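Local atomic coordinates of ErfK/YbiS/YcfS/YnhG family protein (Xylanimonas cellulosilytica, PDB entry 4LPQ), a protein that probably acts as a peptidoglycan L,D-transpeptidase in cell-wall synthesis, represented here by the part carrying a putative peptidoglycan-binding domain and the catalytic domain. Residues Thr45-Trp50 and Ile108-Ser113; Asp142-Ser147 and Leu151-Arg156; Arg156-Arg161 and Trp196-Gly201; Tyr164-Ser169 and Ala187-Leu192. One frame throughout, in Å; residues are numbered along the deposited sequence.

Interaction 1 of 4, residues Thr45-Trp50 and Ile108-Ser113; sequences TQQAVW and IINASS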
# COMPACT_ATOMS: atom_id res chain seq x y z
N THR A 45 6.90 5.32 -8.42
CA THR A 45 7.67 5.95 -7.38
C THR A 45 6.79 6.69 -6.39
O THR A 45 6.99 6.67 -5.18
CB THR A 45 8.76 6.90 -7.98
OG1 THR A 45 9.66 6.14 -8.76
CG2 THR A 45 9.55 7.61 -6.90
N GLN A 46 5.71 7.31 -6.92
CA GLN A 46 4.76 7.98 -6.06
C GLN A 46 4.18 7.05 -5.04
O GLN A 46 4.02 7.42 -3.86
CB GLN A 46 3.66 8.64 -6.91
CG GLN A 46 2.66 9.44 -6.12
CD GLN A 46 3.31 10.66 -5.68
OE1 GLN A 46 3.18 11.68 -6.27
NE2 GLN A 46 4.02 10.57 -4.56
N GLN A 47 3.78 5.87 -5.45
CA GLN A 47 3.22 4.90 -4.52
C GLN A 47 4.21 4.60 -3.37
O GLN A 47 3.83 4.54 -2.22
CB GLN A 47 2.83 3.60 -5.22
CG GLN A 47 1.65 3.75 -6.18
CD GLN A 47 0.37 4.00 -5.42
OE1 GLN A 47 -0.30 5.12 -5.63
NE2 GLN A 47 -0.00 3.12 -4.62
N ALA A 48 5.48 4.44 -3.75
CA ALA A 48 6.49 4.12 -2.73
C ALA A 48 6.76 5.26 -1.78
O ALA A 48 6.92 5.09 -0.58
CB ALA A 48 7.79 3.68 -3.38
N VAL A 49 6.83 6.51 -2.34
CA VAL A 49 6.99 7.68 -1.46
C VAL A 49 5.85 7.87 -0.50
O VAL A 49 6.04 8.18 0.66
CB VAL A 49 7.29 8.97 -2.28
CG1 VAL A 49 7.36 10.21 -1.41
CG2 VAL A 49 8.61 8.82 -3.05
N TRP A 50 4.63 7.73 -1.01
CA TRP A 50 3.45 7.82 -0.15
C TRP A 50 3.51 6.76 0.93
O TRP A 50 3.23 7.03 2.08
CB TRP A 50 2.21 7.70 -0.96
CG TRP A 50 1.83 8.94 -1.75
CD1 TRP A 50 2.26 10.22 -1.58
CD2 TRP A 50 0.89 9.00 -2.82
NE1 TRP A 50 1.63 11.08 -2.45
CE2 TRP A 50 0.77 10.38 -3.24
CE3 TRP A 50 0.11 8.07 -3.46
CZ2 TRP A 50 -0.04 10.77 -4.28
CZ3 TRP A 50 -0.72 8.44 -4.48
CH2 TRP A 50 -0.80 9.77 -4.88
N ILE A 108 6.72 -2.92 2.39
CA ILE A 108 5.71 -1.95 2.76
C ILE A 108 5.06 -1.48 1.46
O ILE A 108 5.80 -1.01 0.58
CB ILE A 108 6.29 -0.74 3.53
CG1 ILE A 108 7.14 -1.13 4.72
CG2 ILE A 108 5.12 0.18 3.94
CD1 ILE A 108 8.59 -1.32 4.44
N ILE A 109 3.72 -1.52 1.40
CA ILE A 109 2.98 -1.23 0.18
C ILE A 109 1.96 -0.13 0.48
O ILE A 109 1.21 -0.26 1.48
CB ILE A 109 2.35 -2.54 -0.34
CG1 ILE A 109 3.41 -3.46 -0.89
CG2 ILE A 109 1.31 -2.27 -1.41
CD1 ILE A 109 3.01 -4.91 -0.99
N ASN A 110 1.91 0.90 -0.39
CA ASN A 110 0.87 1.90 -0.21
C ASN A 110 -0.51 1.27 -0.41
O ASN A 110 -0.76 0.52 -1.34
CB ASN A 110 1.09 2.99 -1.25
CG ASN A 110 0.13 4.16 -1.09
OD1 ASN A 110 0.06 4.72 -0.01
ND2 ASN A 110 -0.60 4.47 -2.16
N ALA A 111 -1.45 1.61 0.51
CA ALA A 111 -2.80 1.05 0.52
C ALA A 111 -3.84 2.14 0.71
O ALA A 111 -3.55 3.24 1.19
CB ALA A 111 -2.92 -0.05 1.61
N SER A 112 -5.12 1.83 0.37
CA SER A 112 -6.20 2.68 0.69
C SER A 112 -7.39 1.84 0.97
O SER A 112 -7.78 0.97 0.21
CB SER A 112 -6.47 3.65 -0.48
OG SER A 112 -7.52 4.56 -0.20
N SER A 113 -8.01 2.09 2.15
CA SER A 113 -9.14 1.34 2.67
C SER A 113 -10.43 2.14 2.75
O SER A 113 -10.52 3.16 2.10
CB SER A 113 -8.75 0.66 3.97
OG SER A 113 -8.56 1.64 4.99
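Gln-47, on helix 43-56, and Asn-110, on strand 104-110, bring the two backbones closest, with 5.8 Å between their CA atoms. Asn-110 carries the contact. Its side chain leaves the strand toward the helix, and with CG anti to the backbone N (chi1 -175°) its CB comes to 3.3 Å from the backbone O of Gln-47, while the amide beyond reaches both Gln-47 and Trp-50. The chain of Gln-47 sets out past the strand, then bends at chi2 and returns to meet Asn-110 at about a right angle, its CD 3.4 Å from Asn-110 ND2. The two amide planes are turned 64° apart, so they do not stack. Trp-50 meets the same asparagine differently: its CB lies 3.8 Å from Asn-110 OD1, and Asn-110 ND2 approaches the edge of the indole, 3.9 Å from Trp-50 CE3. The CG of Gln-46 rests over one face of that ring.

The polar ends of Asn-110 are used beyond this contact, OD1 by Lys-54 of helix 43-56 and ND2 by the backbone O of Ile-172. An amide suits the place because it offers an acceptor and a donor from one short, flat group. A leucine here would probably deprive the Lys-54 amine of this acceptor and the Ile-172 carbonyl of this donor in a buried setting. By bonding to Lys-54 of the putative peptidoglycan-binding domain and to Ile-172 of the catalytic domain, the Asn-110 amide probably helps to join the two at this buried point.

Interaction 2 of 4, residues Asp142-Ser147 and Leu151-Arg156; sequences DGMHSS and LGDMWR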
# COMPACT_ATOMS: atom_id res chain seq x y z
N ASP A 142 -8.22 -14.83 -9.91
CA ASP A 142 -6.99 -14.48 -10.59
C ASP A 142 -7.18 -13.82 -11.94
O ASP A 142 -6.82 -14.38 -12.98
CB ASP A 142 -6.10 -15.72 -10.78
CG ASP A 142 -4.70 -15.43 -11.26
OD1 ASP A 142 -4.31 -14.24 -11.28
OD2 ASP A 142 -3.99 -16.46 -11.55
N GLY A 143 -7.63 -12.60 -11.90
CA GLY A 143 -7.91 -11.73 -13.07
C GLY A 143 -8.69 -10.50 -12.56
O GLY A 143 -8.69 -10.13 -11.36
N MSE A 144 -9.32 -9.78 -13.47
CA MSE A 144 -10.09 -8.60 -13.22
C MSE A 144 -11.55 -9.00 -12.90
O MSE A 144 -12.22 -9.62 -13.76
CB MSE A 144 -9.94 -7.69 -14.47
CG MSE A 144 -10.52 -6.35 -14.10
SE MSE A 144 -9.46 -5.25 -12.91
CE MSE A 144 -8.20 -4.44 -14.09
N HIS A 145 -12.06 -8.66 -11.72
CA HIS A 145 -13.42 -9.03 -11.29
C HIS A 145 -14.25 -7.94 -10.70
O HIS A 145 -13.71 -7.01 -10.11
CB HIS A 145 -13.27 -10.14 -10.23
CG HIS A 145 -12.86 -11.45 -10.86
ND1 HIS A 145 -11.57 -11.93 -11.09
CD2 HIS A 145 -13.67 -12.43 -11.32
CE1 HIS A 145 -11.62 -13.12 -11.72
NE2 HIS A 145 -12.89 -13.45 -11.81
N SER A 146 -15.53 -8.05 -10.78
CA SER A 146 -16.45 -7.10 -10.19
C SER A 146 -16.55 -7.40 -8.68
O SER A 146 -16.12 -8.47 -8.23
CB SER A 146 -17.82 -7.22 -10.82
OG SER A 146 -18.36 -8.48 -10.59
N SER A 147 -17.09 -6.42 -7.96
CA SER A 147 -17.32 -6.49 -6.54
C SER A 147 -18.72 -6.15 -6.13
O SER A 147 -19.23 -5.15 -6.68
CB SER A 147 -16.36 -5.54 -5.83
OG SER A 147 -16.58 -5.47 -4.43
N LEU A 151 -17.26 -0.10 -6.31
CA LEU A 151 -17.84 0.32 -7.59
C LEU A 151 -17.11 -0.08 -8.83
O LEU A 151 -17.72 -0.37 -9.88
CB LEU A 151 -17.97 1.83 -7.58
CG LEU A 151 -19.05 2.39 -6.70
CD1 LEU A 151 -19.14 3.89 -6.85
CD2 LEU A 151 -20.39 1.73 -7.13
N GLY A 152 -15.80 -0.05 -8.77
CA GLY A 152 -15.05 -0.45 -9.99
C GLY A 152 -14.70 -1.94 -9.90
O GLY A 152 -15.17 -2.71 -9.01
N ASP A 153 -13.87 -2.36 -10.80
CA ASP A 153 -13.37 -3.73 -10.81
C ASP A 153 -12.09 -3.82 -9.94
O ASP A 153 -11.38 -2.83 -9.69
CB ASP A 153 -13.06 -4.22 -12.22
CG ASP A 153 -14.32 -4.43 -13.05
OD1 ASP A 153 -15.42 -4.75 -12.56
OD2 ASP A 153 -14.16 -4.27 -14.26
N MSE A 154 -11.81 -5.02 -9.54
CA MSE A 154 -10.73 -5.35 -8.68
C MSE A 154 -9.77 -6.26 -9.44
O MSE A 154 -10.14 -7.28 -10.03
CB MSE A 154 -11.20 -6.18 -7.48
CG MSE A 154 -12.17 -5.39 -6.61
SE MSE A 154 -12.66 -6.35 -4.89
CE MSE A 154 -13.41 -7.81 -5.74
N TRP A 155 -8.47 -5.95 -9.37
CA TRP A 155 -7.41 -6.76 -9.99
C TRP A 155 -6.88 -7.81 -9.06
O TRP A 155 -6.31 -7.46 -8.00
CB TRP A 155 -6.28 -5.85 -10.53
CG TRP A 155 -5.16 -6.63 -11.15
CD1 TRP A 155 -3.89 -6.74 -10.66
CD2 TRP A 155 -5.20 -7.37 -12.37
NE1 TRP A 155 -3.14 -7.52 -11.53
CE2 TRP A 155 -3.93 -7.90 -12.58
CE3 TRP A 155 -6.22 -7.67 -13.30
CZ2 TRP A 155 -3.65 -8.72 -13.66
CZ3 TRP A 155 -5.96 -8.51 -14.33
CH2 TRP A 155 -4.67 -9.01 -14.53
N ARG A 156 -7.07 -9.08 -9.37
CA ARG A 156 -6.55 -10.19 -8.61
C ARG A 156 -6.89 -10.10 -7.13
O ARG A 156 -5.98 -10.22 -6.29
CB ARG A 156 -5.07 -10.36 -8.92
CG ARG A 156 -4.70 -10.45 -10.40
CD ARG A 156 -3.23 -10.73 -10.61
NE ARG A 156 -2.84 -12.08 -10.34
CZ ARG A 156 -1.61 -12.48 -10.36
NH1 ARG A 156 -0.62 -11.63 -10.44
NH2 ARG A 156 -1.35 -13.80 -10.28
O HOH W 1 -13.99 -7.48 -15.11
O HOH W 2 -17.56 -3.80 -9.13
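A single carboxylate oxygen, OD1 of Asp-142, receives two N-H groups of Arg-156, from NE at 2.8 Å and from NH2 at 3.2 Å. Both bonds are bent and weak, yet together they form a salt bridge between side chains that run side by side, carboxylate and guanidinium planes only 19° apart. Arg-156 bends at chi3 (75°) to bring that edge alongside the acid. Next to it, Arg-156 N donates to Gly-143 O (2.8 Å). The hairpin continues as an antiparallel hydrogen-bonded pair, His-145 with Met-154: His-145 N to Met-154 O at 2.9 Å and Met-154 N to His-145 O at 2.8 Å.

The side chains divide between two faces. On one, the selenium of Met-144, a selenomethionine, lies at the edge of the Trp-155 indole in a Met-aromatic contact, 5.4 Å from the centroid of the six-membered ring. On the other, CE of selenomethionine Met-154 packs 3.7 Å from Ser-147 CB, and the same long, flexible chain also touches Cys-181, the predicted nucleophile.

Arg-156 additionally pairs with Asp-194 and lies in cation-pi contact with Trp-193. A methionine in its place would probably leave the acids Asp-142 and Asp-194 without their shared positive partner. The charge of the arginine is therefore spread over two carboxylates and a ring, which probably ties the hairpin base to helix 186-196.

Interaction 3 of 4, residues Arg156-Arg161 and Trp196-Gly201; sequences RPKYFR and WGMPIG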
# COMPACT_ATOMS: atom_id res chain seq x y z
N ARG A 156 -7.07 -9.08 -9.37
CA ARG A 156 -6.55 -10.19 -8.61
C ARG A 156 -6.89 -10.10 -7.13
O ARG A 156 -5.98 -10.22 -6.29
CB ARG A 156 -5.07 -10.36 -8.92
CG ARG A 156 -4.70 -10.45 -10.40
CD ARG A 156 -3.23 -10.73 -10.61
NE ARG A 156 -2.84 -12.08 -10.34
CZ ARG A 156 -1.61 -12.48 -10.36
NH1 ARG A 156 -0.62 -11.63 -10.44
NH2 ARG A 156 -1.35 -13.80 -10.28
N PRO A 157 -8.19 -10.00 -6.80
CA PRO A 157 -8.55 -9.97 -5.37
C PRO A 157 -8.22 -11.27 -4.61
O PRO A 157 -8.44 -12.36 -5.11
CB PRO A 157 -10.03 -9.70 -5.44
CG PRO A 157 -10.49 -10.30 -6.75
CD PRO A 157 -9.37 -9.97 -7.69
N LYS A 158 -7.79 -11.02 -3.39
CA LYS A 158 -7.62 -12.02 -2.38
C LYS A 158 -8.59 -11.71 -1.22
O LYS A 158 -8.46 -10.63 -0.58
CB LYS A 158 -6.23 -12.09 -1.86
CG LYS A 158 -5.25 -12.56 -2.90
CD LYS A 158 -4.19 -13.30 -2.44
CE LYS A 158 -3.23 -13.74 -3.48
NZ LYS A 158 -2.92 -15.21 -3.48
N TYR A 159 -9.63 -12.49 -1.07
CA TYR A 159 -10.71 -12.21 -0.19
C TYR A 159 -10.40 -12.73 1.22
O TYR A 159 -9.94 -13.86 1.37
CB TYR A 159 -12.01 -12.87 -0.66
CG TYR A 159 -12.47 -12.42 -1.97
CD1 TYR A 159 -11.93 -12.91 -3.14
CD2 TYR A 159 -13.48 -11.50 -2.07
CE1 TYR A 159 -12.34 -12.47 -4.38
CE2 TYR A 159 -13.94 -11.07 -3.32
CZ TYR A 159 -13.38 -11.58 -4.48
OH TYR A 159 -13.81 -11.17 -5.75
N PHE A 160 -10.65 -11.91 2.25
CA PHE A 160 -10.40 -12.29 3.63
C PHE A 160 -11.59 -12.24 4.54
O PHE A 160 -11.52 -12.82 5.65
CB PHE A 160 -9.22 -11.51 4.26
CG PHE A 160 -9.47 -10.00 4.30
CD1 PHE A 160 -10.12 -9.40 5.36
CD2 PHE A 160 -9.05 -9.16 3.28
CE1 PHE A 160 -10.35 -8.05 5.43
CE2 PHE A 160 -9.30 -7.82 3.33
CZ PHE A 160 -9.96 -7.28 4.38
N ARG A 161 -12.72 -11.61 4.19
CA ARG A 161 -13.94 -11.67 5.01
C ARG A 161 -15.10 -11.31 4.13
O ARG A 161 -15.23 -10.14 3.76
CB ARG A 161 -13.85 -10.72 6.23
CG ARG A 161 -15.01 -10.87 7.18
CD ARG A 161 -15.06 -9.65 8.07
NE ARG A 161 -15.92 -9.73 9.16
CZ ARG A 161 -16.99 -9.00 9.36
NH1 ARG A 161 -17.51 -8.34 8.39
NH2 ARG A 161 -17.64 -9.08 10.52
N TRP A 196 6.17 -13.01 -3.83
CA TRP A 196 6.06 -13.32 -2.40
C TRP A 196 5.31 -14.62 -2.14
O TRP A 196 5.84 -15.52 -1.49
CB TRP A 196 5.45 -12.16 -1.61
CG TRP A 196 5.61 -12.26 -0.19
CD1 TRP A 196 6.76 -12.42 0.48
CD2 TRP A 196 4.61 -12.05 0.80
NE1 TRP A 196 6.56 -12.42 1.83
CE2 TRP A 196 5.25 -12.16 2.06
CE3 TRP A 196 3.21 -11.91 0.78
CZ2 TRP A 196 4.55 -12.05 3.25
CZ3 TRP A 196 2.51 -11.74 1.91
CH2 TRP A 196 3.13 -11.81 3.12
N GLY A 197 4.10 -14.71 -2.64
CA GLY A 197 3.17 -15.76 -2.43
C GLY A 197 2.34 -15.46 -1.21
O GLY A 197 2.84 -15.17 -0.12
N MSE A 198 1.04 -15.53 -1.42
CA MSE A 198 0.04 -15.20 -0.38
C MSE A 198 -1.07 -16.21 -0.57
O MSE A 198 -2.18 -15.89 -1.00
CB MSE A 198 -0.40 -13.73 -0.66
CG MSE A 198 -1.34 -13.20 0.33
SE MSE A 198 -1.69 -11.31 -0.21
CE MSE A 198 -3.34 -11.23 0.88
N PRO A 199 -0.79 -17.48 -0.22
CA PRO A 199 -1.75 -18.50 -0.58
C PRO A 199 -2.99 -18.51 0.25
O PRO A 199 -3.05 -17.84 1.32
CB PRO A 199 -0.98 -19.84 -0.31
CG PRO A 199 0.06 -19.41 0.70
CD PRO A 199 0.47 -18.03 0.31
N ILE A 200 -4.00 -19.25 -0.17
CA ILE A 200 -5.17 -19.48 0.63
C ILE A 200 -4.67 -19.91 2.04
O ILE A 200 -3.78 -20.76 2.17
CB ILE A 200 -6.09 -20.49 -0.12
CG1 ILE A 200 -6.51 -19.99 -1.58
CG2 ILE A 200 -7.30 -20.84 0.77
CD1 ILE A 200 -7.30 -18.60 -1.60
N GLY A 201 -5.28 -19.34 3.05
CA GLY A 201 -4.98 -19.61 4.43
C GLY A 201 -4.10 -18.56 5.08
O GLY A 201 -3.95 -18.53 6.30
O HOH W 3 -0.15 -16.11 -4.04
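The polar part of this contact belongs to the amine of Lys-158 and the backbone of Met-198. Lys-158 NZ donates to Met-198 O at 2.7 Å, coming in from above the carbonyl plane, 47° out of it, with a C=O...N angle of 130°. A water completes a second route between the two residues, accepting from Lys-158 NZ (3.0 Å) and from Met-198 N (2.9 Å), so both polar groups of the Met-198 backbone are engaged. Gln-140 OE1 is a further acceptor for the amine, which also makes a cation-pi contact with Trp-193. Lysine suits the place because a three-fold donor on a long chain can serve several acceptors at once.

The apolar part uses the lysine's methylene chain. Met-198, a selenomethionine, stretches fully out beyond CG, and the two side chains slide past each other in opposite directions. The selenium lies 3.9 Å from Lys-158 CD, while Met-198 CE ends 4.1 Å from Lys-158 CB. With CG anti to the backbone N (chi1 -176°), Met-198 starts with its CB near Lys-158 CE and NZ and runs back along the methylenes.

Just ahead, Gly-197, the first residue to leave the helical conformation after helix 186-196, has positive phi, easily adopted by glycine. From there Met-198 also touches Leu-192 of that helix, Val-88 of strand 86-91 and Val-137 of strand 133-140, while Lys-158 on strand 154-159 rests on Met-189.

Interaction 4 of 4, residues Tyr164-Ser169 and Ala187-Leu192; sequences YAVHGS and AAMNWL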
# COMPACT_ATOMS: atom_id res chain seq x y z
N TYR A 164 -14.89 -8.47 1.44
CA TYR A 164 -13.71 -7.68 1.76
C TYR A 164 -12.46 -8.42 1.29
O TYR A 164 -12.19 -9.59 1.66
CB TYR A 164 -13.57 -7.37 3.24
CG TYR A 164 -14.68 -6.53 3.79
CD1 TYR A 164 -14.63 -5.15 3.67
CD2 TYR A 164 -15.72 -7.03 4.46
CE1 TYR A 164 -15.64 -4.33 4.09
CE2 TYR A 164 -16.72 -6.24 4.93
CZ TYR A 164 -16.67 -4.87 4.78
OH TYR A 164 -17.72 -4.10 5.26
N ALA A 165 -11.72 -7.72 0.40
CA ALA A 165 -10.56 -8.23 -0.24
C ALA A 165 -9.46 -7.21 -0.28
O ALA A 165 -9.67 -6.01 -0.19
CB ALA A 165 -10.89 -8.61 -1.70
N VAL A 166 -8.23 -7.71 -0.44
CA VAL A 166 -7.06 -6.93 -0.90
C VAL A 166 -7.00 -7.11 -2.42
O VAL A 166 -7.10 -8.23 -2.93
CB VAL A 166 -5.76 -7.45 -0.26
CG1 VAL A 166 -4.57 -6.60 -0.71
CG2 VAL A 166 -5.86 -7.39 1.26
N HIS A 167 -6.87 -6.01 -3.14
CA HIS A 167 -6.86 -6.07 -4.61
C HIS A 167 -6.11 -4.97 -5.24
O HIS A 167 -5.92 -3.91 -4.60
CB HIS A 167 -8.31 -6.11 -5.16
CG HIS A 167 -9.06 -4.84 -4.91
ND1 HIS A 167 -9.05 -3.78 -5.81
CD2 HIS A 167 -9.83 -4.46 -3.88
CE1 HIS A 167 -9.81 -2.81 -5.30
NE2 HIS A 167 -10.26 -3.17 -4.13
N GLY A 168 -5.70 -5.14 -6.46
CA GLY A 168 -5.17 -4.04 -7.23
C GLY A 168 -6.23 -3.10 -7.78
O GLY A 168 -7.37 -3.49 -8.06
N SER A 169 -5.84 -1.85 -7.84
CA SER A 169 -6.74 -0.77 -8.25
C SER A 169 -6.02 0.25 -9.07
O SER A 169 -4.79 0.36 -8.96
CB SER A 169 -7.38 -0.12 -7.04
OG SER A 169 -8.46 0.76 -7.35
N ALA A 187 0.87 -3.64 -9.64
CA ALA A 187 2.19 -4.19 -9.51
C ALA A 187 2.43 -4.81 -8.14
O ALA A 187 3.02 -5.87 -8.02
CB ALA A 187 3.21 -3.15 -9.85
N ALA A 188 2.01 -4.10 -7.10
CA ALA A 188 2.15 -4.63 -5.74
C ALA A 188 1.31 -5.92 -5.62
O ALA A 188 1.78 -6.88 -5.02
CB ALA A 188 1.74 -3.61 -4.67
N MSE A 189 0.14 -5.94 -6.18
CA MSE A 189 -0.74 -7.12 -6.08
C MSE A 189 -0.03 -8.29 -6.83
O MSE A 189 -0.04 -9.41 -6.30
CB MSE A 189 -2.11 -6.82 -6.68
CG MSE A 189 -3.11 -7.83 -6.17
SE MSE A 189 -3.50 -7.49 -4.25
CE MSE A 189 -3.97 -9.28 -3.70
N ASN A 190 0.56 -8.04 -7.98
CA ASN A 190 1.23 -9.07 -8.71
C ASN A 190 2.40 -9.62 -7.92
O ASN A 190 2.62 -10.85 -7.90
CB ASN A 190 1.69 -8.56 -10.10
CG ASN A 190 0.54 -8.22 -11.03
OD1 ASN A 190 -0.56 -8.73 -10.91
ND2 ASN A 190 0.85 -7.36 -11.99
N TRP A 191 3.12 -8.74 -7.25
CA TRP A 191 4.21 -9.14 -6.40
C TRP A 191 3.73 -10.06 -5.26
O TRP A 191 4.32 -11.14 -5.01
CB TRP A 191 5.02 -7.97 -5.89
CG TRP A 191 6.16 -8.34 -5.01
CD1 TRP A 191 7.40 -8.73 -5.44
CD2 TRP A 191 6.16 -8.51 -3.58
NE1 TRP A 191 8.18 -9.09 -4.34
CE2 TRP A 191 7.43 -8.97 -3.19
CE3 TRP A 191 5.21 -8.27 -2.58
CZ2 TRP A 191 7.75 -9.25 -1.87
CZ3 TRP A 191 5.51 -8.54 -1.27
CH2 TRP A 191 6.80 -9.00 -0.89
N LEU A 192 2.66 -9.68 -4.57
CA LEU A 192 2.06 -10.48 -3.52
C LEU A 192 1.70 -11.85 -4.05
O LEU A 192 2.00 -12.85 -3.38
CB LEU A 192 0.84 -9.77 -2.97
CG LEU A 192 1.11 -8.54 -2.11
CD1 LEU A 192 -0.18 -7.77 -1.84
CD2 LEU A 192 1.83 -8.88 -0.83
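His-167 ND1 donates to the backbone O of Gly-168 at 2.8 Å, a nearly straight bond (166°) that leaves the imidazole close to its own ring plane but reaches the oxygen from well above the carbonyl plane. It should help fix the turn of the ring. The side chain of His-167 itself points away from helix 187-192, so the helix meets the backbone behind it.

That meeting is made by one residue, Met-189, a selenomethionine directed toward the strand. Its CG lies 3.7 Å from Gly-168 N and its selenium 3.7 Å from His-167 CA. A bend at chi2 (72°) then lets the chain run on along the strand until CE reaches Val-166 O, at 3.4 Å. The selenium also packs 3.8 Å from Val-166 CG1, the branch anti to the backbone N. A long unbranched side chain suits this place, since it can follow three successive strand residues. Gly-168 fits too: a CB there would point at the helix and fall only 3.6 Å from Met-189 CB.

Strand and helix axes approach to 7.4 Å, with their directions 120° apart. Met-189 also touches Val-184 on strand 182-184, the parallel neighbour of strand 164-168. This is a helix packed behind the sheet of the YkuD-type L,D-transpeptidase domain, whose other side presents His-167, the predicted proton donor/acceptor, beside Cys-181, the predicted nucleophile.

Overall arrangement
Interactions 2, 3 and 4 gather round the predicted catalytic pair. Interaction 4 holds His-167, whose side chain is about 4 Å from that of Cys-181; interaction 2 brings the Met-154 side chain about 4 Å from each, and Lys-158 of interaction 3 comes to about 7 Å from His-167. Interactions 2 and 3 share Arg-156 on strand 154-159, and this strand joins 164-168 through Trp-155 O and Gly-168 N, 2.9 Å apart. Met-189 CE also lies 3.4 Å from Arg-156 O. Interaction 1, at the domain junction, stands about 12 Å from interaction 4 between centres, linked by Ile-109 CG2 against Ala-188 CB at 3.5 Å.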